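Local coordinates for protein UDP-N-acetylglucosamine 3-dehydrogenase (Acidithiobacillus ferrooxidans, PDB 7BVJ) that catalyses the NAD(+)-dependent oxidation of the glucosamine 3-position of UDP-N-acetylglucosamine to a ketone, a step in making the diamino sugar of some lipid A molecules, at residues I2-T6 / E274-I280; R144-F148 / A210-R216; D190-A195 / V307-L311. All blocks are in the same frame, centred on the assembly; numbering follows the deposited sequence.

Contact 1 of 3, residues I2-T6 / E274-I280; sequences IHMRT and EDFLNAI
Between I2 and L277, the pair whose backbones approach most closely, the CA atoms are 7.3 Å apart, a spacing that leaves the N-terminal run 2-6 and helix 274-280 to meet through side chains. I2 drives its CD1 against the helix, where it lies 3.4 Å from L277 CB, tighter than ordinary van der Waals contact; the same methyl also rests on the aliphatic CG of E274 and beside OD1 of N278. M4 starts with CG anti to the backbone N (chi1 -179°) and then bends at chi2 and chi3, which lays its CE 3.5 Å from I280 CG2. That CE also meets L277 CD2 at 3.7 Å, filling the angle between the two helix residues. Cutting M4 back to an alanine removes CE and would probably leave I280 and L277 CD2 without their shared apolar partner. Further in, T6 offers its CG2 to L277 CD2 at 4.0 Å, while its OG1 hydrogen-bonds with S26 OG. Y22 of helix 13-25 and A63 of strand 63-66 also touch L277. Helix 268-282, the last but one, thus packs against the lead-in and first residues of strand 5-9, the first strand of the NAD-binding Rossmann fold.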
ATOM      1  N   ILE A   2      16.424  16.176  -0.801  1.00 31.63           N
ATOM      2  CA  ILE A   2      17.139  15.599   0.332  1.00 28.72           C
ATOM      3  C   ILE A   2      18.534  15.187  -0.115  1.00 32.97           C
ATOM      4  O   ILE A   2      18.734  14.730  -1.247  1.00 35.95           O
ATOM      5  CB  ILE A   2      16.345  14.413   0.905  1.00 29.98           C
ATOM      6  CG1 ILE A   2      14.904  14.860   1.175  1.00 32.16           C
ATOM      7  CG2 ILE A   2      16.979  13.881   2.184  1.00 29.73           C
ATOM      8  CD1 ILE A   2      13.883  13.784   0.980  1.00 28.02           C
ATOM      9  N   HIS A   3      19.517  15.364   0.764  1.00 29.66           N
ATOM     10  CA  HIS A   3      20.884  14.966   0.451  1.00 28.49           C
ATOM     11  C   HIS A   3      21.047  13.538   0.946  1.00 30.87           C
ATOM     12  O   HIS A   3      21.362  13.281   2.109  1.00 29.29           O
ATOM     13  CB  HIS A   3      21.894  15.925   1.063  1.00 26.70           C
ATOM     14  CG  HIS A   3      21.788  17.309   0.512  1.00 32.90           C
ATOM     15  ND1 HIS A   3      21.905  17.581  -0.835  1.00 34.27           N
ATOM     16  CD2 HIS A   3      21.531  18.495   1.115  1.00 32.88           C
ATOM     17  CE1 HIS A   3      21.754  18.878  -1.034  1.00 34.98           C
ATOM     18  NE2 HIS A   3      21.519  19.454   0.132  1.00 32.61           N
ATOM     19  N   MET A   4      20.818  12.598   0.036  1.00 29.89           N
ATOM     20  CA  MET A   4      20.806  11.186   0.363  1.00 26.78           C
ATOM     21  C   MET A   4      21.198  10.388  -0.874  1.00 29.76           C
ATOM     22  O   MET A   4      20.737  10.690  -1.980  1.00 24.27           O
ATOM     23  CB  MET A   4      19.420  10.769   0.846  1.00 29.26           C
ATOM     24  CG  MET A   4      19.325   9.332   1.240  1.00 30.50           C
ATOM     25  SD  MET A   4      19.476   9.194   3.009  1.00 42.62           S
ATOM     26  CE  MET A   4      17.766   9.458   3.427  1.00 30.66           C
ATOM     27  N   ARG A   5      22.040   9.369  -0.683  1.00 22.73           N
ATOM     28  CA  ARG A   5      22.389   8.450  -1.761  1.00 23.98           C
ATOM     29  C   ARG A   5      21.345   7.335  -1.825  1.00 17.98           C
ATOM     30  O   ARG A   5      21.170   6.573  -0.860  1.00 14.75           O
ATOM     31  CB  ARG A   5      23.789   7.876  -1.558  1.00 22.02           C
ATOM     32  CG  ARG A   5      24.896   8.886  -1.788  1.00 27.84           C
ATOM     33  CD  ARG A   5      26.216   8.302  -1.336  1.00 29.62           C
ATOM     34  NE  ARG A   5      26.144   7.775   0.021  1.00 24.98           N
ATOM     35  CZ  ARG A   5      26.770   6.675   0.428  1.00 32.11           C
ATOM     36  NH1 ARG A   5      27.510   5.979  -0.428  1.00 32.98           N
ATOM     37  NH2 ARG A   5      26.654   6.267   1.684  1.00 34.92           N
ATOM     38  N   THR A   6      20.663   7.240  -2.966  1.00 18.53           N
ATOM     39  CA  THR A   6      19.499   6.379  -3.108  1.00 17.58           C
ATOM     40  C   THR A   6      19.655   5.442  -4.301  1.00 20.18           C
ATOM     41  O   THR A   6      20.411   5.701  -5.243  1.00 18.48           O
ATOM     42  CB  THR A   6      18.212   7.199  -3.262  1.00 18.93           C
ATOM     43  OG1 THR A   6      18.315   8.050  -4.414  1.00 21.10           O
ATOM     44  CG2 THR A   6      17.956   8.048  -2.018  1.00 18.42           C
ATOM     45  N   GLU A 274       9.410  10.794  -0.421  1.00 21.14           N
ATOM     46  CA  GLU A 274       9.903  11.900   0.396  1.00 26.72           C
ATOM     47  C   GLU A 274       9.703  11.611   1.874  1.00 23.36           C
ATOM     48  O   GLU A 274      10.573  11.920   2.696  1.00 20.72           O
ATOM     49  CB  GLU A 274       9.235  13.225   0.029  1.00 25.85           C
ATOM     50  CG  GLU A 274       9.843  14.375   0.840  1.00 30.78           C
ATOM     51  CD  GLU A 274       9.223  15.729   0.568  1.00 32.30           C
ATOM     52  OE1 GLU A 274       8.770  15.968  -0.567  1.00 41.96           O
ATOM     53  OE2 GLU A 274       9.198  16.556   1.503  1.00 43.18           O
ATOM     54  N   ASP A 275       8.577  10.994   2.229  1.00 23.13           N
ATOM     55  CA  ASP A 275       8.351  10.653   3.627  1.00 22.83           C
ATOM     56  C   ASP A 275       9.396   9.652   4.129  1.00 22.57           C
ATOM     57  O   ASP A 275       9.959   9.822   5.218  1.00 21.91           O
ATOM     58  CB  ASP A 275       6.929  10.125   3.791  1.00 18.93           C
ATOM     59  CG  ASP A 275       6.592   9.815   5.218  1.00 26.58           C
ATOM     60  OD1 ASP A 275       7.019   8.743   5.687  1.00 29.13           O
ATOM     61  OD2 ASP A 275       5.900  10.629   5.878  1.00 35.21           O
ATOM     62  N   PHE A 276       9.667   8.602   3.342  1.00 23.37           N
ATOM     63  CA  PHE A 276      10.697   7.616   3.695  1.00 23.79           C
ATOM     64  C   PHE A 276      12.052   8.293   3.947  1.00 18.99           C
ATOM     65  O   PHE A 276      12.723   8.048   4.971  1.00 16.83           O
ATOM     66  CB  PHE A 276      10.745   6.564   2.561  1.00 21.09           C
ATOM     67  CG  PHE A 276      11.938   5.616   2.581  1.00 18.93           C
ATOM     68  CD1 PHE A 276      12.253   4.860   3.704  1.00 22.10           C
ATOM     69  CD2 PHE A 276      12.695   5.434   1.430  1.00 17.39           C
ATOM     70  CE1 PHE A 276      13.337   3.964   3.688  1.00 22.18           C
ATOM     71  CE2 PHE A 276      13.789   4.560   1.407  1.00 21.32           C
ATOM     72  CZ  PHE A 276      14.107   3.816   2.543  1.00 17.19           C
ATOM     73  N   LEU A 277      12.453   9.184   3.040  1.00 16.13           N
ATOM     74  CA  LEU A 277      13.768   9.816   3.171  1.00 23.83           C
ATOM     75  C   LEU A 277      13.802  10.819   4.338  1.00 23.67           C
ATOM     76  O   LEU A 277      14.822  10.947   5.035  1.00 20.67           O
ATOM     77  CB  LEU A 277      14.155  10.486   1.851  1.00 21.73           C
ATOM     78  CG  LEU A 277      14.319   9.579   0.621  1.00 21.89           C
ATOM     79  CD1 LEU A 277      14.749  10.381  -0.614  1.00 20.91           C
ATOM     80  CD2 LEU A 277      15.305   8.460   0.913  1.00 19.29           C
ATOM     81  N   ASN A 278      12.695  11.519   4.578  1.00 20.90           N
ATOM     82  CA  ASN A 278      12.625  12.396   5.744  1.00 28.55           C
ATOM     83  C   ASN A 278      12.697  11.591   7.025  1.00 27.43           C
ATOM     84  O   ASN A 278      13.312  12.027   7.997  1.00 26.04           O
ATOM     85  CB  ASN A 278      11.354  13.237   5.710  1.00 21.05           C
ATOM     86  CG  ASN A 278      11.389  14.275   4.625  1.00 25.68           C
ATOM     87  OD1 ASN A 278      12.461  14.731   4.228  1.00 25.85           O
ATOM     88  ND2 ASN A 278      10.225  14.651   4.125  1.00 27.41           N
ATOM     89  N   ALA A 279      12.092  10.406   7.042  1.00 27.88           N
ATOM     90  CA  ALA A 279      12.167   9.583   8.243  1.00 25.44           C
ATOM     91  C   ALA A 279      13.605   9.203   8.542  1.00 27.35           C
ATOM     92  O   ALA A 279      14.037   9.218   9.703  1.00 25.36           O
ATOM     93  CB  ALA A 279      11.307   8.337   8.080  1.00 23.19           C
ATOM     94  N   ILE A 280      14.365   8.848   7.503  1.00 24.27           N
ATOM     95  CA  ILE A 280      15.780   8.542   7.727  1.00 25.78           C
ATOM     96  C   ILE A 280      16.498   9.763   8.282  1.00 23.04           C
ATOM     97  O   ILE A 280      17.211   9.681   9.291  1.00 23.39           O
ATOM     98  CB  ILE A 280      16.460   8.050   6.437  1.00 21.80           C
ATOM     99  CG1 ILE A 280      15.928   6.681   6.028  1.00 19.84           C
ATOM    100  CG2 ILE A 280      17.983   8.023   6.634  1.00 22.30           C
ATOM    101  CD1 ILE A 280      16.083   6.367   4.526  1.00 19.11           C
TER

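Contact 2 of 3, residues R144-F148 / A210-R216; sequences RLAPF and AASRVVR
R144 and A211, L145 and S212 form successive parallel bridges, and the axes of 144-147 and 210-212 approach to 4.6 Å, 7° from parallel. Four backbone hydrogen bonds join the segments: R144 N to A210 O, S212 N to R144 O, A146 N to S212 O at 2.7 Å, and V215 N to A146 O. The first three are ladder bonds; the donor of the last lies farther out, 44° from the carbonyl plane of A146, consistent with the corner the chain turns at R213 and V214. Within that corner S212 OG accepts from V214 N at 3.2 Å, an ST turn. CA-H...O contacts supplement the ladder, from A211 CA to R144 O and from L145 CA to S212 O.

The pairing belongs to the mixed sheet of the C-terminal domain of the Gfo/Idh/MocA family, where strands 139-147 and 206-215 are parallel neighbours among mostly antiparallel ones.

Apolar contact gathers at and just beyond the corner. V215 crosses L145 at about a right angle, with its CG2 3.5 Å from L145 CB, a tight fit, and its CG1 against CB and CD1 of the leucine. F148 has CG anti to the backbone N (chi1 -156°), a turn that brings the ring alongside V214, with CD1 3.5 Å from V214 CG1. The ring also turns an edge to a backbone acceptor: R213 O lies in the ring plane, 3.1 Å from F148 CD1.

One water donates to both P147 O, at 2.7 Å, and R213 O, joining the segments across the corner. Charged ends lead elsewhere: R144 forms a salt bridge with D165, R213 one with D193.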
ATOM      1  N   ARG A 144     -12.690  -2.317  -4.603  1.00 21.84           N
ATOM      2  CA  ARG A 144     -11.503  -2.132  -5.440  1.00 21.09           C
ATOM      3  C   ARG A 144     -11.612  -3.111  -6.608  1.00 20.35           C
ATOM      4  O   ARG A 144     -11.275  -4.289  -6.477  1.00 15.35           O
ATOM      5  CB  ARG A 144     -10.226  -2.352  -4.645  1.00 19.85           C
ATOM      6  CG  ARG A 144      -9.009  -1.687  -5.233  1.00 23.84           C
ATOM      7  CD  ARG A 144      -7.915  -1.535  -4.173  1.00 29.64           C
ATOM      8  NE  ARG A 144      -8.246  -0.527  -3.163  1.00 30.99           N
ATOM      9  CZ  ARG A 144      -7.883   0.755  -3.227  1.00 29.67           C
ATOM     10  NH1 ARG A 144      -7.177   1.199  -4.267  1.00 30.94           N
ATOM     11  NH2 ARG A 144      -8.225   1.594  -2.253  1.00 23.52           N
ATOM     12  N   LEU A 145     -12.076  -2.609  -7.740  1.00 19.26           N
ATOM     13  CA  LEU A 145     -12.457  -3.402  -8.896  1.00 25.43           C
ATOM     14  C   LEU A 145     -11.590  -2.974 -10.066  1.00 28.07           C
ATOM     15  O   LEU A 145     -11.614  -1.803 -10.462  1.00 32.46           O
ATOM     16  CB  LEU A 145     -13.938  -3.192  -9.224  1.00 29.30           C
ATOM     17  CG  LEU A 145     -14.929  -3.059  -8.068  1.00 26.11           C
ATOM     18  CD1 LEU A 145     -16.358  -2.931  -8.595  1.00 29.39           C
ATOM     19  CD2 LEU A 145     -14.832  -4.261  -7.124  1.00 26.39           C
ATOM     20  N   ALA A 146     -10.829  -3.918 -10.619  1.00 29.90           N
ATOM     21  CA  ALA A 146      -9.928  -3.646 -11.724  1.00 28.31           C
ATOM     22  C   ALA A 146     -10.338  -4.441 -12.960  1.00 34.57           C
ATOM     23  O   ALA A 146     -10.719  -5.610 -12.845  1.00 31.26           O
ATOM     24  CB  ALA A 146      -8.487  -3.997 -11.345  1.00 32.56           C
ATOM     25  N   PRO A 147     -10.306  -3.832 -14.141  1.00 36.02           N
ATOM     26  CA  PRO A 147     -10.630  -4.581 -15.357  1.00 35.24           C
ATOM     27  C   PRO A 147      -9.604  -5.668 -15.628  1.00 36.27           C
ATOM     28  O   PRO A 147      -8.426  -5.556 -15.275  1.00 34.79           O
ATOM     29  CB  PRO A 147     -10.600  -3.507 -16.451  1.00 42.48           C
ATOM     30  CG  PRO A 147      -9.641  -2.490 -15.935  1.00 38.09           C
ATOM     31  CD  PRO A 147      -9.857  -2.460 -14.440  1.00 40.21           C
ATOM     32  N   PHE A 148     -10.062  -6.736 -16.267  1.00 33.01           N
ATOM     33  CA  PHE A 148      -9.160  -7.825 -16.615  1.00 35.24           C
ATOM     34  C   PHE A 148      -8.218  -7.380 -17.730  1.00 33.53           C
ATOM     35  O   PHE A 148      -8.665  -6.914 -18.782  1.00 36.12           O
ATOM     36  CB  PHE A 148      -9.952  -9.060 -17.027  1.00 32.95           C
ATOM     37  CG  PHE A 148      -9.195 -10.328 -16.841  1.00 31.74           C
ATOM     38  CD1 PHE A 148      -8.886 -10.779 -15.571  1.00 32.22           C
ATOM     39  CD2 PHE A 148      -8.754 -11.049 -17.931  1.00 38.35           C
ATOM     40  CE1 PHE A 148      -8.169 -11.951 -15.385  1.00 37.04           C
ATOM     41  CE2 PHE A 148      -8.036 -12.218 -17.760  1.00 39.81           C
ATOM     42  CZ  PHE A 148      -7.742 -12.668 -16.487  1.00 43.56           C
ATOM     43  N   ALA A 210     -14.595  -5.436  -0.729  1.00 18.93           N
ATOM     44  CA  ALA A 210     -14.720  -6.188  -1.969  1.00 17.19           C
ATOM     45  C   ALA A 210     -13.554  -5.871  -2.900  1.00 21.18           C
ATOM     46  O   ALA A 210     -13.072  -4.736  -2.950  1.00 18.62           O
ATOM     47  CB  ALA A 210     -16.058  -5.881  -2.653  1.00 17.47           C
ATOM     48  N   ALA A 211     -13.092  -6.881  -3.630  1.00 21.01           N
ATOM     49  CA  ALA A 211     -12.049  -6.672  -4.621  1.00 21.59           C
ATOM     50  C   ALA A 211     -12.296  -7.603  -5.802  1.00 19.61           C
ATOM     51  O   ALA A 211     -12.773  -8.721  -5.624  1.00 22.30           O
ATOM     52  CB  ALA A 211     -10.653  -6.903  -4.022  1.00 18.20           C
ATOM     53  N   SER A 212     -11.997  -7.119  -7.009  1.00 24.22           N
ATOM     54  CA  SER A 212     -12.197  -7.880  -8.239  1.00 26.49           C
ATOM     55  C   SER A 212     -11.158  -7.480  -9.285  1.00 24.51           C
ATOM     56  O   SER A 212     -10.759  -6.312  -9.376  1.00 27.34           O
ATOM     57  CB  SER A 212     -13.600  -7.670  -8.814  1.00 22.37           C
ATOM     58  OG  SER A 212     -13.731  -8.354 -10.056  1.00 25.79           O
ATOM     59  N   ARG A 213     -10.746  -8.464 -10.090  1.00 26.33           N
ATOM     60  CA  ARG A 213      -9.834  -8.249 -11.208  1.00 24.41           C
ATOM     61  C   ARG A 213     -10.483  -8.515 -12.562  1.00 27.97           C
ATOM     62  O   ARG A 213      -9.773  -8.590 -13.571  1.00 28.63           O
ATOM     63  CB  ARG A 213      -8.575  -9.117 -11.053  1.00 23.15           C
ATOM     64  CG  ARG A 213      -8.850 -10.590 -10.990  1.00 22.89           C
ATOM     65  CD  ARG A 213      -7.581 -11.413 -10.939  1.00 30.47           C
ATOM     66  NE  ARG A 213      -7.894 -12.833 -11.046  1.00 30.43           N
ATOM     67  CZ  ARG A 213      -7.065 -13.819 -10.725  1.00 28.28           C
ATOM     68  NH1 ARG A 213      -5.847 -13.548 -10.285  1.00 31.37           N
ATOM     69  NH2 ARG A 213      -7.458 -15.083 -10.857  1.00 26.48           N
ATOM     70  N   VAL A 214     -11.805  -8.643 -12.622  1.00 26.46           N
ATOM     71  CA  VAL A 214     -12.481  -8.958 -13.876  1.00 33.79           C
ATOM     72  C   VAL A 214     -13.649  -8.019 -14.189  1.00 38.05           C
ATOM     73  O   VAL A 214     -14.608  -8.430 -14.847  1.00 39.23           O
ATOM     74  CB  VAL A 214     -12.979 -10.416 -13.858  1.00 32.32           C
ATOM     75  CG1 VAL A 214     -11.815 -11.383 -13.850  1.00 27.40           C
ATOM     76  CG2 VAL A 214     -13.902 -10.654 -12.649  1.00 25.88           C
ATOM     77  N   VAL A 215     -13.616  -6.771 -13.718  1.00 31.98           N
ATOM     78  CA  VAL A 215     -14.770  -5.898 -13.964  1.00 38.54           C
ATOM     79  C   VAL A 215     -14.660  -5.254 -15.343  1.00 46.09           C
ATOM     80  O   VAL A 215     -13.615  -5.342 -16.001  1.00 45.01           O
ATOM     81  CB  VAL A 215     -14.929  -4.810 -12.883  1.00 35.38           C
ATOM     82  CG1 VAL A 215     -15.608  -5.372 -11.642  1.00 34.72           C
ATOM     83  CG2 VAL A 215     -13.595  -4.189 -12.558  1.00 35.32           C
ATOM     84  N   ARG A 216     -15.743  -4.608 -15.788  1.00 41.68           N
ATOM     85  CA  ARG A 216     -15.701  -3.831 -17.026  1.00 46.63           C
ATOM     86  C   ARG A 216     -14.878  -2.559 -16.848  1.00 50.24           C
ATOM     87  O   ARG A 216     -13.836  -2.375 -17.496  1.00 48.30           O
ATOM     88  CB  ARG A 216     -17.122  -3.479 -17.477  1.00 54.04           C
ATOM     89  CG  ARG A 216     -18.018  -4.667 -17.804  1.00 54.44           C
ATOM     90  CD  ARG A 216     -18.885  -4.385 -19.028  1.00 51.75           C
ATOM     91  NE  ARG A 216     -18.069  -4.207 -20.229  1.00 65.54           N
ATOM     92  CZ  ARG A 216     -18.488  -4.458 -21.465  1.00 67.20           C
ATOM     93  NH1 ARG A 216     -19.725  -4.895 -21.668  1.00 60.51           N
ATOM     94  NH2 ARG A 216     -17.673  -4.271 -22.500  1.00 62.10           N
TER
HETATM   95  O   HOH W   1      -7.108  -6.685 -13.253  1.00 33.91           O

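Contact 3 of 3, residues D190-A195 / V307-L311; sequences DKADMA and VEAFL
V307 sets CG1 anti to its backbone N (chi1 168°) and CG2 anti to its carbonyl carbon, a fork that gives each methyl its own alanine on segment 190-195. CG1 lies 3.8 Å from A192 CB, and CG2 lies at the same 3.8 Å from A195 CB. One helical turn on, L311 has CG anti to its carbonyl carbon (chi1 -79°), and its CD1 comes within 3.8 Å of A192 CB. A192 CB therefore sits in the notch formed by V307 CG1 and L311 CD1, two residues whose backbones are joined by the helical hydrogen bond from L311 N to V307 O at 3.0 Å. None of these methyl contacts is shorter than ordinary van der Waals packing, and A195 and V307, whose CA atoms are 6.9 Å apart, mark where the two backbones come nearest.

At the more exposed margin, K191 bends at chi2 and crosses E308 obliquely. Its NZ stands 3.7 Å from E308 OE2, a long salt bridge, probably adding modest electrostatic attraction to the apolar packing. On the inner side, I158 of helix 157-173 touches both A195 and V307, extending the buried patch.

D193 and M194 both pair with V185, a classic beta bulge at the entry to strand 194-201. The contact packs helix 290-312, beside helix 157-173, on the face of the mixed sheet that bears A195 and on the loop leading into strand 194-201, the helix-on-sheet arrangement of the C-terminal domain.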
ATOM      1  N   ASP A 190      -8.876 -21.646 -10.799  1.00 24.50           N
ATOM      2  CA  ASP A 190      -9.207 -22.002  -9.424  1.00 23.54           C
ATOM      3  C   ASP A 190      -8.930 -20.877  -8.427  1.00 29.24           C
ATOM      4  O   ASP A 190      -9.375 -20.974  -7.275  1.00 29.19           O
ATOM      5  CB  ASP A 190      -8.404 -23.236  -9.015  1.00 35.88           C
ATOM      6  CG  ASP A 190      -6.899 -23.063  -9.250  1.00 38.14           C
ATOM      7  OD1 ASP A 190      -6.493 -22.433 -10.264  1.00 33.19           O
ATOM      8  OD2 ASP A 190      -6.120 -23.557  -8.401  1.00 43.80           O
ATOM      9  N   LYS A 191      -8.173 -19.850  -8.826  1.00 26.75           N
ATOM     10  CA  LYS A 191      -7.874 -18.708  -7.970  1.00 29.12           C
ATOM     11  C   LYS A 191      -9.016 -17.710  -8.029  1.00 25.30           C
ATOM     12  O   LYS A 191      -9.609 -17.494  -9.089  1.00 24.11           O
ATOM     13  CB  LYS A 191      -6.595 -18.000  -8.420  1.00 22.75           C
ATOM     14  CG  LYS A 191      -5.349 -18.837  -8.308  1.00 33.86           C
ATOM     15  CD  LYS A 191      -5.111 -19.240  -6.877  1.00 38.82           C
ATOM     16  CE  LYS A 191      -3.848 -20.062  -6.746  1.00 37.51           C
ATOM     17  NZ  LYS A 191      -3.867 -20.876  -5.494  1.00 46.51           N
ATOM     18  N   ALA A 192      -9.287 -17.068  -6.893  1.00 27.17           N
ATOM     19  CA  ALA A 192     -10.388 -16.117  -6.820  1.00 22.90           C
ATOM     20  C   ALA A 192     -10.186 -15.013  -7.849  1.00 21.34           C
ATOM     21  O   ALA A 192      -9.083 -14.475  -7.984  1.00 24.84           O
ATOM     22  CB  ALA A 192     -10.482 -15.524  -5.407  1.00 21.97           C
ATOM     23  N   ASP A 193     -11.240 -14.706  -8.608  1.00 16.74           N
ATOM     24  CA  ASP A 193     -11.246 -13.495  -9.420  1.00 22.68           C
ATOM     25  C   ASP A 193     -11.936 -12.344  -8.715  1.00 25.46           C
ATOM     26  O   ASP A 193     -11.726 -11.185  -9.084  1.00 24.25           O
ATOM     27  CB  ASP A 193     -11.947 -13.729 -10.759  1.00 22.24           C
ATOM     28  CG  ASP A 193     -11.221 -14.741 -11.635  1.00 28.55           C
ATOM     29  OD1 ASP A 193      -9.993 -14.583 -11.888  1.00 27.73           O
ATOM     30  OD2 ASP A 193     -11.896 -15.698 -12.066  1.00 28.73           O
ATOM     31  N   MET A 194     -12.782 -12.650  -7.744  1.00 22.30           N
ATOM     32  CA  MET A 194     -13.357 -11.619  -6.902  1.00 29.04           C
ATOM     33  C   MET A 194     -13.487 -12.192  -5.504  1.00 20.14           C
ATOM     34  O   MET A 194     -13.692 -13.389  -5.331  1.00 20.53           O
ATOM     35  CB  MET A 194     -14.716 -11.157  -7.428  1.00 27.61           C
ATOM     36  CG  MET A 194     -15.483 -12.286  -8.084  1.00 25.33           C
ATOM     37  SD  MET A 194     -17.110 -11.818  -8.682  1.00 43.18           S
ATOM     38  CE  MET A 194     -16.671 -11.071 -10.251  1.00 31.66           C
ATOM     39  N   ALA A 195     -13.317 -11.342  -4.509  1.00 23.01           N
ATOM     40  CA  ALA A 195     -13.497 -11.773  -3.138  1.00 24.18           C
ATOM     41  C   ALA A 195     -14.143 -10.643  -2.354  1.00 24.07           C
ATOM     42  O   ALA A 195     -14.096  -9.476  -2.743  1.00 17.31           O
ATOM     43  CB  ALA A 195     -12.176 -12.204  -2.489  1.00 18.53           C
ATOM     44  N   VAL A 307     -10.908 -17.218   1.953  1.00 23.87           N
ATOM     45  CA  VAL A 307     -11.392 -17.238   0.575  1.00 27.62           C
ATOM     46  C   VAL A 307     -11.130 -18.600  -0.051  1.00 28.58           C
ATOM     47  O   VAL A 307     -12.025 -19.217  -0.643  1.00 25.17           O
ATOM     48  CB  VAL A 307     -10.738 -16.113  -0.251  1.00 22.50           C
ATOM     49  CG1 VAL A 307     -11.009 -16.335  -1.717  1.00 21.53           C
ATOM     50  CG2 VAL A 307     -11.226 -14.703   0.195  1.00 23.42           C
ATOM     51  N   GLU A 308      -9.894 -19.087   0.079  1.00 26.36           N
ATOM     52  CA  GLU A 308      -9.569 -20.403  -0.459  1.00 28.61           C
ATOM     53  C   GLU A 308     -10.384 -21.501   0.223  1.00 29.61           C
ATOM     54  O   GLU A 308     -10.681 -22.526  -0.398  1.00 32.55           O
ATOM     55  CB  GLU A 308      -8.060 -20.664  -0.343  1.00 29.72           C
ATOM     56  CG  GLU A 308      -7.213 -19.501  -0.938  1.00 32.57           C
ATOM     57  CD  GLU A 308      -5.860 -19.915  -1.526  1.00 46.63           C
ATOM     58  OE1 GLU A 308      -4.842 -19.237  -1.238  1.00 38.53           O
ATOM     59  OE2 GLU A 308      -5.821 -20.905  -2.297  1.00 54.99           O
ATOM     60  N   ALA A 309     -10.773 -21.306   1.488  1.00 30.53           N
ATOM     61  CA  ALA A 309     -11.624 -22.305   2.133  1.00 31.94           C
ATOM     62  C   ALA A 309     -13.029 -22.291   1.539  1.00 32.86           C
ATOM     63  O   ALA A 309     -13.599 -23.349   1.254  1.00 28.47           O
ATOM     64  CB  ALA A 309     -11.672 -22.080   3.643  1.00 26.79           C
ATOM     65  N   PHE A 310     -13.606 -21.098   1.349  1.00 26.81           N
ATOM     66  CA  PHE A 310     -14.891 -21.001   0.654  1.00 29.23           C
ATOM     67  C   PHE A 310     -14.845 -21.701  -0.701  1.00 28.62           C
ATOM     68  O   PHE A 310     -15.754 -22.458  -1.054  1.00 29.82           O
ATOM     69  CB  PHE A 310     -15.282 -19.534   0.462  1.00 29.61           C
ATOM     70  CG  PHE A 310     -16.700 -19.323  -0.021  1.00 21.04           C
ATOM     71  CD1 PHE A 310     -16.945 -18.912  -1.315  1.00 22.03           C
ATOM     72  CD2 PHE A 310     -17.778 -19.466   0.841  1.00 22.48           C
ATOM     73  CE1 PHE A 310     -18.245 -18.699  -1.768  1.00 22.03           C
ATOM     74  CE2 PHE A 310     -19.069 -19.239   0.394  1.00 25.68           C
ATOM     75  CZ  PHE A 310     -19.301 -18.863  -0.910  1.00 17.19           C
ATOM     76  N   LEU A 311     -13.790 -21.446  -1.478  1.00 25.57           N
ATOM     77  CA  LEU A 311     -13.773 -21.914  -2.855  1.00 30.51           C
ATOM     78  C   LEU A 311     -13.604 -23.423  -2.945  1.00 34.31           C
ATOM     79  O   LEU A 311     -13.987 -24.016  -3.958  1.00 35.30           O
ATOM     80  CB  LEU A 311     -12.665 -21.207  -3.640  1.00 24.29           C
ATOM     81  CG  LEU A 311     -13.035 -19.793  -4.088  1.00 30.01           C
ATOM     82  CD1 LEU A 311     -11.806 -18.969  -4.438  1.00 31.66           C
ATOM     83  CD2 LEU A 311     -13.972 -19.863  -5.258  1.00 31.39           C
TER

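In the fold
The segments come in the order 2-6, 144-148, 190-195, 210-216, 274-280, 307-311. Contact 1 therefore spans contact 2 in sequence, while contact 3 alternates with each of the others. In space contact 1 stands apart on the Rossmann domain, its centre about 35 Å from that of contact 2 and about 40 Å from that of contact 3, on the opposite side of the chain's centre. Contacts 2 and 3, with centres about 14 Å apart, share the mixed sheet through neighbouring strands 206-215 and 194-201, and a probable hydrogen bond between A211 O and A195 N joins them directly. Successive helices 268-282 and 290-312 thus return the chain's end first to the nucleotide-binding domain, then to the C-terminal sheet.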